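Local coordinates for lysosome-associated membrane glycoprotein 3 (Homo sapiens, PDB 4AKM) that acts in the lysosomal membrane, taking part in the unfolded protein response and in fusion of lysosomes with autophagosomes, at residues A[18-23]-A[147-152]; A[86-91]-A[95-100]; A[108-111]-A[115-118]. All blocks are in the same frame, centred on the assembly; numbering follows the deposited sequence.

Contact 1: residues A[18-23]-A[147-152]; sequences KAEMGI and DHFGNV
Lys-18, Glu-20 and Phe-149 form a surface side-chain contact in which a loop phenyl ring is held against a strand on the outside of a beta-prism domain. Segment 18-23 belongs to the long strand 14-27, and segment 147-152 follows strand 137-141, which pairs with that strand. Because strand residues alternate in direction, Lys-18 and Glu-20 both face the loop, while the small Ala-19 between them points inward and packs on Leu-60 of the other sheet.

The side chains of Lys-18 and Phe-149 cross at about a right angle, the lysine methylenes passing over the ring. Lys-18 CD lies over one face, 3.8 Å from the centroid of the Phe-149 ring and 23° off the normal, a CH-pi contact displaced toward the rim. Lysine suits this place: its methylenes cover an apolar surface while the amine remains available for a charge partner. The chain bends at its last torsion (chi4 -53°), turning Lys-18 NZ to a salt bridge with Glu-20 OE2 at 3.3 Å, weak as a hydrogen bond. Phe-149 also touches Gln-138 and Gln-140, and Gly-150 N donates to Gln-140 OE1, anchoring the loop to the neighbouring strand. The carboxylate of Glu-20 stands perpendicular to the ring, and its OE2 lies in the ring plane at the edge, 3.4 Å from Phe-149 CE2, where the ring hydrogens are slightly positive.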
ATOM      1  N   LYS A  18      -4.920  -6.838   7.476  1.00 62.46           N
ATOM      2  CA  LYS A  18      -3.680  -6.866   8.239  1.00 57.53           C
ATOM      3  C   LYS A  18      -2.541  -6.661   7.251  1.00 61.79           C
ATOM      4  O   LYS A  18      -2.383  -7.443   6.320  1.00 59.31           O
ATOM      5  CB  LYS A  18      -3.524  -8.204   8.958  1.00 55.78           C
ATOM      6  CG  LYS A  18      -2.421  -8.239  10.002  1.00 61.50           C
ATOM      7  CD  LYS A  18      -2.066  -9.679  10.362  1.00 73.89           C
ATOM      8  CE  LYS A  18      -1.405  -9.784  11.732  1.00 77.56           C
ATOM      9  NZ  LYS A  18      -0.238  -8.872  11.881  1.00 70.62           N
ATOM     10  N   ALA A  19      -1.752  -5.610   7.439  1.00 55.73           N
ATOM     11  CA  ALA A  19      -0.700  -5.314   6.476  1.00 51.95           C
ATOM     12  C   ALA A  19       0.586  -4.836   7.124  1.00 46.46           C
ATOM     13  O   ALA A  19       0.622  -3.836   7.836  1.00 45.88           O
ATOM     14  CB  ALA A  19      -1.187  -4.312   5.437  1.00 49.73           C
ATOM     15  N   GLU A  20       1.643  -5.586   6.868  1.00 53.91           N
ATOM     16  CA  GLU A  20       2.983  -5.211   7.262  1.00 49.66           C
ATOM     17  C   GLU A  20       3.731  -4.923   5.983  1.00 47.06           C
ATOM     18  O   GLU A  20       3.586  -5.654   5.011  1.00 50.38           O
ATOM     19  CB  GLU A  20       3.639  -6.358   8.011  1.00 46.88           C
ATOM     20  CG  GLU A  20       2.794  -6.884   9.159  1.00 58.17           C
ATOM     21  CD  GLU A  20       3.385  -8.129   9.783  1.00 61.73           C
ATOM     22  OE1 GLU A  20       4.390  -8.628   9.245  1.00 65.12           O
ATOM     23  OE2 GLU A  20       2.851  -8.610  10.803  1.00 65.52           O
ATOM     24  N   MET A  21       4.502  -3.842   5.976  1.00 48.17           N
ATOM     25  CA  MET A  21       5.279  -3.443   4.807  1.00 46.55           C
ATOM     26  C   MET A  21       6.020  -2.151   5.085  1.00 46.57           C
ATOM     27  O   MET A  21       5.721  -1.436   6.040  1.00 48.07           O
ATOM     28  CB  MET A  21       4.391  -3.253   3.571  1.00 44.01           C
ATOM     29  CG  MET A  21       3.342  -2.150   3.696  1.00 44.72           C
ATOM     30  SD  MET A  21       1.825  -2.449   2.751  1.00 49.49           S
ATOM     31  CE  MET A  21       2.462  -2.655   1.099  1.00 44.03           C
ATOM     32  N   GLY A  22       6.997  -1.872   4.237  1.00 40.91           N
ATOM     33  CA  GLY A  22       7.682  -0.604   4.214  1.00 43.39           C
ATOM     34  C   GLY A  22       7.269   0.048   2.921  1.00 40.95           C
ATOM     35  O   GLY A  22       7.097  -0.624   1.905  1.00 42.38           O
ATOM     36  N   ILE A  23       7.083   1.361   2.959  1.00 44.50           N
ATOM     37  CA  ILE A  23       6.622   2.088   1.786  1.00 42.05           C
ATOM     38  C   ILE A  23       7.461   3.342   1.559  1.00 37.92           C
ATOM     39  O   ILE A  23       7.821   4.056   2.496  1.00 36.02           O
ATOM     40  CB  ILE A  23       5.111   2.410   1.874  1.00 36.01           C
ATOM     41  CG1 ILE A  23       4.308   1.110   1.905  1.00 37.43           C
ATOM     42  CG2 ILE A  23       4.663   3.256   0.699  1.00 29.84           C
ATOM     43  CD1 ILE A  23       2.931   1.261   2.491  1.00 49.86           C
ATOM     44  N   ASP A 147      -6.930 -14.054  13.789  1.00124.80           N
ATOM     45  CA  ASP A 147      -5.957 -12.960  13.720  1.00123.87           C
ATOM     46  C   ASP A 147      -4.549 -13.411  13.331  1.00122.92           C
ATOM     47  O   ASP A 147      -3.557 -12.832  13.778  1.00118.39           O
ATOM     48  CB  ASP A 147      -5.914 -12.189  15.043  1.00124.15           C
ATOM     49  CG  ASP A 147      -7.248 -11.569  15.395  1.00127.52           C
ATOM     50  OD1 ASP A 147      -8.259 -11.944  14.764  1.00126.13           O
ATOM     51  OD2 ASP A 147      -7.286 -10.710  16.303  1.00124.20           O
ATOM     52  N   HIS A 148      -4.468 -14.446  12.502  1.00121.02           N
ATOM     53  CA  HIS A 148      -3.182 -14.946  12.034  1.00117.22           C
ATOM     54  C   HIS A 148      -3.081 -14.873  10.519  1.00107.97           C
ATOM     55  O   HIS A 148      -4.094 -14.862   9.817  1.00105.72           O
ATOM     56  CB  HIS A 148      -2.963 -16.392  12.480  1.00120.94           C
ATOM     57  CG  HIS A 148      -2.777 -16.552  13.956  1.00126.15           C
ATOM     58  ND1 HIS A 148      -3.793 -16.957  14.795  1.00130.60           N
ATOM     59  CD2 HIS A 148      -1.690 -16.365  14.742  1.00128.09           C
ATOM     60  CE1 HIS A 148      -3.341 -17.011  16.035  1.00132.49           C
ATOM     61  NE2 HIS A 148      -2.068 -16.657  16.031  1.00130.87           N
ATOM     62  N   PHE A 149      -1.850 -14.828  10.021  1.00105.00           N
ATOM     63  CA  PHE A 149      -1.603 -14.870   8.585  1.00102.40           C
ATOM     64  C   PHE A 149      -1.970 -16.236   8.004  1.00102.20           C
ATOM     65  O   PHE A 149      -1.671 -17.276   8.596  1.00102.79           O
ATOM     66  CB  PHE A 149      -0.142 -14.526   8.276  1.00 97.70           C
ATOM     67  CG  PHE A 149       0.151 -13.049   8.293  1.00 90.67           C
ATOM     68  CD1 PHE A 149      -0.454 -12.201   7.376  1.00 85.15           C
ATOM     69  CD2 PHE A 149       1.036 -12.510   9.216  1.00 85.44           C
ATOM     70  CE1 PHE A 149      -0.191 -10.841   7.382  1.00 77.73           C
ATOM     71  CE2 PHE A 149       1.305 -11.152   9.227  1.00 79.69           C
ATOM     72  CZ  PHE A 149       0.693 -10.317   8.306  1.00 76.28           C
ATOM     73  N   GLY A 150      -2.615 -16.222   6.841  1.00 94.15           N
ATOM     74  CA  GLY A 150      -3.082 -17.437   6.196  1.00 89.39           C
ATOM     75  C   GLY A 150      -1.994 -18.368   5.692  1.00 93.80           C
ATOM     76  O   GLY A 150      -0.837 -18.292   6.115  1.00 90.61           O
ATOM     77  N   ASN A 151      -2.374 -19.245   4.767  1.00 96.38           N
ATOM     78  CA  ASN A 151      -1.488 -20.287   4.248  1.00 99.01           C
ATOM     79  C   ASN A 151      -0.293 -19.773   3.433  1.00 99.87           C
ATOM     80  O   ASN A 151       0.455 -20.569   2.866  1.00106.57           O
ATOM     81  CB  ASN A 151      -2.294 -21.299   3.420  1.00102.86           C
ATOM     82  CG  ASN A 151      -1.756 -22.719   3.531  1.00110.07           C
ATOM     83  OD1 ASN A 151      -0.600 -22.933   3.902  1.00108.29           O
ATOM     84  ND2 ASN A 151      -2.598 -23.696   3.204  1.00108.93           N
ATOM     85  N   VAL A 152      -0.136 -18.450   3.366  1.00 91.46           N
ATOM     86  CA  VAL A 152       1.014 -17.796   2.722  1.00 92.46           C
ATOM     87  C   VAL A 152       1.153 -18.036   1.203  1.00 95.12           C
ATOM     88  O   VAL A 152       0.628 -19.007   0.654  1.00100.11           O
ATOM     89  CB  VAL A 152       2.356 -18.098   3.472  1.00 98.87           C
ATOM     90  CG1 VAL A 152       3.220 -19.096   2.704  1.00 98.66           C
ATOM     91  CG2 VAL A 152       3.125 -16.812   3.748  1.00 95.87           C
TER

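Contact 2: residues A[86-91]-A[95-100]. Unlike the reference sequence in segment 95-100: Val-97 (reference Ile).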
ATOM      1  N   GLY A  86      -3.483   4.903  -4.527  1.00 37.29           N
ATOM      2  CA  GLY A  86      -3.437   6.341  -4.614  1.00 35.60           C
ATOM      3  C   GLY A  86      -2.416   6.881  -3.647  1.00 36.08           C
ATOM      4  O   GLY A  86      -2.169   6.289  -2.609  1.00 30.49           O
ATOM      5  N   ALA A  87      -1.804   8.002  -3.998  1.00 40.06           N
ATOM      6  CA  ALA A  87      -0.911   8.670  -3.071  1.00 36.31           C
ATOM      7  C   ALA A  87      -0.946  10.179  -3.232  1.00 36.40           C
ATOM      8  O   ALA A  87      -1.294  10.717  -4.298  1.00 36.53           O
ATOM      9  CB  ALA A  87       0.503   8.151  -3.199  1.00 34.22           C
ATOM     10  N   TYR A  88      -0.572  10.840  -2.146  1.00 34.00           N
ATOM     11  CA  TYR A  88      -0.581  12.284  -2.066  1.00 39.86           C
ATOM     12  C   TYR A  88       0.602  12.654  -1.191  1.00 41.16           C
ATOM     13  O   TYR A  88       0.765  12.104  -0.099  1.00 39.82           O
ATOM     14  CB  TYR A  88      -1.890  12.706  -1.413  1.00 42.73           C
ATOM     15  CG  TYR A  88      -2.181  14.185  -1.299  1.00 44.13           C
ATOM     16  CD1 TYR A  88      -1.613  14.950  -0.287  1.00 44.16           C
ATOM     17  CD2 TYR A  88      -3.071  14.802  -2.168  1.00 45.40           C
ATOM     18  CE1 TYR A  88      -1.897  16.295  -0.161  1.00 45.44           C
ATOM     19  CE2 TYR A  88      -3.365  16.152  -2.048  1.00 52.94           C
ATOM     20  CZ  TYR A  88      -2.775  16.893  -1.041  1.00 52.95           C
ATOM     21  OH  TYR A  88      -3.060  18.234  -0.914  1.00 55.34           O
ATOM     22  N   LEU A  89       1.430  13.575  -1.673  1.00 36.11           N
ATOM     23  CA  LEU A  89       2.660  13.933  -0.981  1.00 47.20           C
ATOM     24  C   LEU A  89       2.976  15.413  -1.127  1.00 50.57           C
ATOM     25  O   LEU A  89       3.022  15.925  -2.232  1.00 46.89           O
ATOM     26  CB  LEU A  89       3.830  13.113  -1.532  1.00 43.35           C
ATOM     27  CG  LEU A  89       5.170  13.383  -0.856  1.00 44.93           C
ATOM     28  CD1 LEU A  89       5.083  13.026   0.616  1.00 47.99           C
ATOM     29  CD2 LEU A  89       6.284  12.616  -1.536  1.00 50.91           C
ATOM     30  N   THR A  90       3.206  16.096  -0.009  1.00 54.19           N
ATOM     31  CA  THR A  90       3.603  17.501  -0.043  1.00 55.27           C
ATOM     32  C   THR A  90       5.108  17.648   0.147  1.00 62.82           C
ATOM     33  O   THR A  90       5.684  17.044   1.051  1.00 70.57           O
ATOM     34  CB  THR A  90       2.893  18.315   1.057  1.00 58.66           C
ATOM     35  OG1 THR A  90       1.493  18.012   1.061  1.00 54.43           O
ATOM     36  CG2 THR A  90       3.077  19.806   0.824  1.00 66.36           C
ATOM     37  N   VAL A  91       5.747  18.441  -0.707  1.00 70.55           N
ATOM     38  CA  VAL A  91       7.134  18.843  -0.467  1.00 82.02           C
ATOM     39  C   VAL A  91       7.179  20.334  -0.117  1.00 91.26           C
ATOM     40  O   VAL A  91       6.461  21.142  -0.710  1.00 90.58           O
ATOM     41  CB  VAL A  91       8.074  18.510  -1.658  1.00 73.65           C
ATOM     42  CG1 VAL A  91       8.038  17.026  -1.964  1.00 67.05           C
ATOM     43  CG2 VAL A  91       7.706  19.313  -2.890  1.00 76.69           C
ATOM     44  N   GLU A  95       7.385  24.041  -3.350  1.00105.40           N
ATOM     45  CA  GLU A  95       6.150  23.995  -2.556  1.00102.10           C
ATOM     46  C   GLU A  95       5.098  23.221  -3.323  1.00 90.78           C
ATOM     47  O   GLU A  95       4.038  23.758  -3.640  1.00 90.31           O
ATOM     48  CB  GLU A  95       5.600  25.392  -2.254  1.00108.55           C
ATOM     49  CG  GLU A  95       5.349  25.649  -0.766  1.00113.74           C
ATOM     50  CD  GLU A  95       5.934  26.970  -0.292  1.00123.05           C
ATOM     51  OE1 GLU A  95       5.293  28.025  -0.511  1.00125.17           O
ATOM     52  OE2 GLU A  95       7.041  26.954   0.294  1.00119.70           O
ATOM     53  N   THR A  96       5.387  21.963  -3.628  1.00 80.97           N
ATOM     54  CA  THR A  96       4.512  21.194  -4.498  1.00 74.50           C
ATOM     55  C   THR A  96       3.836  20.031  -3.778  1.00 65.23           C
ATOM     56  O   THR A  96       4.453  19.358  -2.955  1.00 62.54           O
ATOM     57  CB  THR A  96       5.298  20.653  -5.713  1.00 65.67           C
ATOM     58  OG1 THR A  96       6.040  21.721  -6.316  1.00 74.36           O
ATOM     59  CG2 THR A  96       4.359  20.034  -6.747  1.00 60.81           C
ATOM     60  N   VAL A  97       2.557  19.819  -4.073  1.00 54.13           N
ATOM     61  CA  VAL A  97       1.932  18.536  -3.796  1.00 54.36           C
ATOM     62  C   VAL A  97       1.949  17.676  -5.063  1.00 56.35           C
ATOM     63  O   VAL A  97       1.520  18.109  -6.133  1.00 59.67           O
ATOM     64  CB  VAL A  97       0.493  18.663  -3.227  1.00 55.03           C
ATOM     65  CG1 VAL A  97       0.528  19.234  -1.820  1.00 52.78           C
ATOM     66  CG2 VAL A  97      -0.397  19.502  -4.137  1.00 57.92           C
ATOM     67  N   TYR A  98       2.490  16.471  -4.938  1.00 51.41           N
ATOM     68  CA  TYR A  98       2.472  15.484  -6.002  1.00 50.22           C
ATOM     69  C   TYR A  98       1.448  14.427  -5.644  1.00 45.22           C
ATOM     70  O   TYR A  98       1.322  14.047  -4.486  1.00 44.11           O
ATOM     71  CB  TYR A  98       3.846  14.835  -6.152  1.00 44.35           C
ATOM     72  CG  TYR A  98       4.936  15.794  -6.565  1.00 52.36           C
ATOM     73  CD1 TYR A  98       5.200  16.037  -7.908  1.00 51.12           C
ATOM     74  CD2 TYR A  98       5.703  16.455  -5.614  1.00 49.14           C
ATOM     75  CE1 TYR A  98       6.197  16.913  -8.292  1.00 50.70           C
ATOM     76  CE2 TYR A  98       6.701  17.329  -5.988  1.00 55.59           C
ATOM     77  CZ  TYR A  98       6.945  17.556  -7.329  1.00 59.65           C
ATOM     78  OH  TYR A  98       7.940  18.431  -7.710  1.00 67.29           O
ATOM     79  N   GLN A  99       0.714  13.944  -6.631  1.00 39.60           N
ATOM     80  CA  GLN A  99      -0.240  12.892  -6.346  1.00 40.98           C
ATOM     81  C   GLN A  99      -0.573  12.053  -7.563  1.00 43.63           C
ATOM     82  O   GLN A  99      -0.250  12.411  -8.696  1.00 41.76           O
ATOM     83  CB  GLN A  99      -1.512  13.459  -5.722  1.00 40.14           C
ATOM     84  CG  GLN A  99      -2.186  14.531  -6.530  1.00 41.24           C
ATOM     85  CD  GLN A  99      -3.567  14.823  -6.007  1.00 46.97           C
ATOM     86  OE1 GLN A  99      -4.352  13.906  -5.768  1.00 49.49           O
ATOM     87  NE2 GLN A  99      -3.871  16.101  -5.803  1.00 51.92           N
ATOM     88  N   GLY A 100      -1.209  10.915  -7.321  1.00 42.23           N
ATOM     89  CA  GLY A 100      -1.533  10.042  -8.428  1.00 42.49           C
ATOM     90  C   GLY A 100      -2.275   8.800  -8.009  1.00 45.69           C
ATOM     91  O   GLY A 100      -2.160   8.347  -6.867  1.00 42.19           O
TER
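Leu-89 and Tyr-98 hold each other through two backbone hydrogen bonds, Leu-89 N to Tyr-98 O at 2.9 Å and Tyr-98 N to Leu-89 O at 2.8 Å. Ala-87 and Gly-100 form another such hydrogen-bonded pair. Between and beyond them, Tyr-88 with Gln-99 and Thr-90 with Val-97 are non-hydrogen-bonded pairs, with CA atoms closer together. Past the last bridge, Val-91 N still reaches Thr-96 O in a straight bond, but the return bond from Thr-96 N is weak.

Side chains sort by face. On one, Thr-90 and Val-97 lie side by side, pointing the same way, with Thr-90 CG2 3.7 Å from Val-97 CG1; Val-97 stands where the reference sequence has isoleucine. The Tyr-88 ring, CG anti to the backbone N (chi1 -176°), slants across the strand gap. It meets Val-97 CG1 near its hydroxyl end and Gln-99 NE2 at CE2, 3.8 Å away, its plane turned 71° from the amide. Gln-99 thus lays a polar group beside the ring on an exposed face.

The two strands, 80-90 and 97-110, make a beta hairpin at one edge of the five-stranded antiparallel sheet of the beta prism; locally their directions are 173° apart, almost exactly antiparallel.

Ala-87, Leu-89 and Tyr-98, apolar or aromatic, suit the other face, which packs on the second sheet. Val-91 CG2 reaches the edge of the Tyr-98 ring at CE2, 3.8 Å away, while Thr-96 CG2 covers one ring face. Further out, Leu-89 and Tyr-98 pack on Val-27, and Leu-89 on Phe-40. On the neighbouring strand 67-75, Phe-68 sets its ring nearly parallel to that of Tyr-88, and in the turn before it Gly-66 O accepts a hydrogen bond from Thr-90 OG1.

Contact 3: residues A[108-111]-A[115-118]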
ATOM      1  N   PHE A 108      -0.451  -8.052  -6.254  1.00 55.95           N
ATOM      2  CA  PHE A 108      -0.296  -8.939  -5.106  1.00 63.23           C
ATOM      3  C   PHE A 108      -1.478  -9.888  -5.014  1.00 61.75           C
ATOM      4  O   PHE A 108      -1.966 -10.167  -3.923  1.00 62.66           O
ATOM      5  CB  PHE A 108      -0.173  -8.163  -3.788  1.00 60.95           C
ATOM      6  CG  PHE A 108       1.044  -7.284  -3.690  1.00 59.28           C
ATOM      7  CD1 PHE A 108       1.919  -7.135  -4.755  1.00 62.39           C
ATOM      8  CD2 PHE A 108       1.320  -6.616  -2.510  1.00 55.39           C
ATOM      9  CE1 PHE A 108       3.031  -6.323  -4.648  1.00 60.25           C
ATOM     10  CE2 PHE A 108       2.429  -5.808  -2.395  1.00 52.42           C
ATOM     11  CZ  PHE A 108       3.289  -5.660  -3.465  1.00 57.95           C
ATOM     12  N   GLN A 109      -1.951 -10.369  -6.157  1.00 65.28           N
ATOM     13  CA  GLN A 109      -3.108 -11.260  -6.171  1.00 70.34           C
ATOM     14  C   GLN A 109      -2.815 -12.564  -5.423  1.00 70.29           C
ATOM     15  O   GLN A 109      -1.801 -13.219  -5.670  1.00 63.86           O
ATOM     16  CB  GLN A 109      -3.563 -11.546  -7.602  1.00 69.23           C
ATOM     17  CG  GLN A 109      -4.916 -12.245  -7.684  1.00 72.68           C
ATOM     18  CD  GLN A 109      -5.325 -12.565  -9.110  1.00 79.78           C
ATOM     19  OE1 GLN A 109      -4.521 -12.462 -10.038  1.00 79.48           O
ATOM     20  NE2 GLN A 109      -6.581 -12.958  -9.292  1.00 80.56           N
ATOM     21  N   THR A 110      -3.716 -12.931  -4.515  1.00 68.02           N
ATOM     22  CA  THR A 110      -3.500 -14.058  -3.615  1.00 73.86           C
ATOM     23  C   THR A 110      -4.793 -14.828  -3.391  1.00 78.80           C
ATOM     24  O   THR A 110      -5.855 -14.220  -3.250  1.00 75.28           O
ATOM     25  CB  THR A 110      -3.007 -13.569  -2.239  1.00 74.73           C
ATOM     26  OG1 THR A 110      -1.849 -12.747  -2.408  1.00 73.60           O
ATOM     27  CG2 THR A 110      -2.667 -14.743  -1.329  1.00 77.13           C
ATOM     28  N   ALA A 111      -4.697 -16.158  -3.351  1.00 78.96           N
ATOM     29  CA  ALA A 111      -5.850 -17.012  -3.068  1.00 82.05           C
ATOM     30  C   ALA A 111      -6.493 -16.616  -1.742  1.00 77.55           C
ATOM     31  O   ALA A 111      -5.797 -16.394  -0.752  1.00 77.89           O
ATOM     32  CB  ALA A 111      -5.431 -18.472  -3.041  1.00 76.76           C
ATOM     33  N   SER A 115      -2.221 -15.514   2.741  1.00 82.58           N
ATOM     34  CA  SER A 115      -1.592 -14.209   2.892  1.00 78.10           C
ATOM     35  C   SER A 115      -0.583 -13.989   1.774  1.00 72.91           C
ATOM     36  O   SER A 115      -0.067 -14.943   1.199  1.00 74.42           O
ATOM     37  CB  SER A 115      -0.913 -14.084   4.258  1.00 77.32           C
ATOM     38  OG  SER A 115       0.125 -15.034   4.405  1.00 78.41           O
ATOM     39  N   PHE A 116      -0.318 -12.731   1.452  1.00 70.62           N
ATOM     40  CA  PHE A 116       0.677 -12.420   0.441  1.00 67.01           C
ATOM     41  C   PHE A 116       1.968 -11.979   1.096  1.00 66.25           C
ATOM     42  O   PHE A 116       1.966 -11.114   1.966  1.00 62.05           O
ATOM     43  CB  PHE A 116       0.182 -11.333  -0.508  1.00 62.29           C
ATOM     44  CG  PHE A 116       1.112 -11.068  -1.655  1.00 67.73           C
ATOM     45  CD1 PHE A 116       1.073 -11.852  -2.795  1.00 74.69           C
ATOM     46  CD2 PHE A 116       2.037 -10.043  -1.591  1.00 68.27           C
ATOM     47  CE1 PHE A 116       1.933 -11.610  -3.851  1.00 76.66           C
ATOM     48  CE2 PHE A 116       2.898  -9.801  -2.643  1.00 65.96           C
ATOM     49  CZ  PHE A 116       2.845 -10.582  -3.772  1.00 69.99           C
ATOM     50  N   LYS A 117       3.073 -12.582   0.671  1.00 67.09           N
ATOM     51  CA  LYS A 117       4.385 -12.181   1.139  1.00 58.16           C
ATOM     52  C   LYS A 117       5.236 -11.756  -0.043  1.00 61.53           C
ATOM     53  O   LYS A 117       5.200 -12.391  -1.094  1.00 67.62           O
ATOM     54  CB  LYS A 117       5.064 -13.327   1.882  1.00 63.17           C
ATOM     55  CG  LYS A 117       6.451 -12.991   2.393  1.00 58.00           C
ATOM     56  CD  LYS A 117       7.126 -14.211   2.961  1.00 64.13           C
ATOM     57  CE  LYS A 117       8.573 -13.922   3.306  1.00 60.64           C
ATOM     58  NZ  LYS A 117       8.697 -12.968   4.441  1.00 59.17           N
ATOM     59  N   CYS A 118       5.989 -10.673   0.132  1.00 56.85           N
ATOM     60  CA  CYS A 118       6.938 -10.223  -0.878  1.00 55.08           C
ATOM     61  C   CYS A 118       7.937  -9.239  -0.298  1.00 56.71           C
ATOM     62  O   CYS A 118       7.718  -8.027  -0.297  1.00 58.39           O
ATOM     63  CB  CYS A 118       6.231  -9.596  -2.072  1.00 60.67           C
ATOM     64  SG  CYS A 118       7.306  -9.390  -3.500  1.00 69.53           S
TER
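Phe-108 and Phe-116 lie face against face in an offset stack, their centroids 4.4 Å apart and their planes only 13° from parallel. The overlap is shifted: Phe-116 CE2 sits toward the rim of the Phe-108 ring, whereas the centre of the Phe-116 ring lies under the CB of Phe-108. That methylene is 3.6 Å from the centroid of the Phe-116 ring and adds a CH-pi contact to the stack. At the edge of the Phe-116 ring, near its plane, is Thr-110 OG1, close to CD1.

The stack is buried inside the beta prism, between a residue of strand 97-110, which runs along the five-stranded sheet, and one of strand 116-118 in the other sheet, with a short loop between the two strands. The chain turns a corner at Phe-108, whose backbone is in the left-handed region, and from there its ring projects toward segment 115-118. Phe-116 reaches back with CG anti to its own backbone N (chi1 -174°). Large flat apolar side chains suit a buried joint of this kind, since they cover much area without needing polar partners. Phe-108 also packs on Ile-82 of its own sheet and on Val-137 and Leu-139 of the other sheet.

Thr-110 serves two purposes here. Its buried hydroxyl is satisfied within its own segment, OG1 donating to Phe-108 O at 3.0 Å from well above the carbonyl plane, which ties the strand end back across the corner. Two residues beyond Phe-116, Cys-118 SG is joined to Cys-155 SG in a disulfide that fastens the C-terminal tail. The methyl branch of Thr-110 turns to the other segment, where its CG2 packs 3.6 Å from Ser-115 O.

Overall arrangement
Contacts 1 and 3 lie at the same end of the luminal, membrane-proximal beta prism, their centres about 9 Å apart, and they touch where Phe-149 and Val-152 pack on Ser-115. Contact 2 is on the opposite side of the chain's centre, about 27 Å from contact 1 and 28 Å from contact 3, centre to centre. Strand 97-110 spans that gap, beginning in the hairpin of contact 2 and ending at contact 3, where the chain passes into the other sheet. In sequence, contact 2 closes before contact 3 opens, and both fall between the segments of contact 1, which brings the chain's late loop back to an early strand.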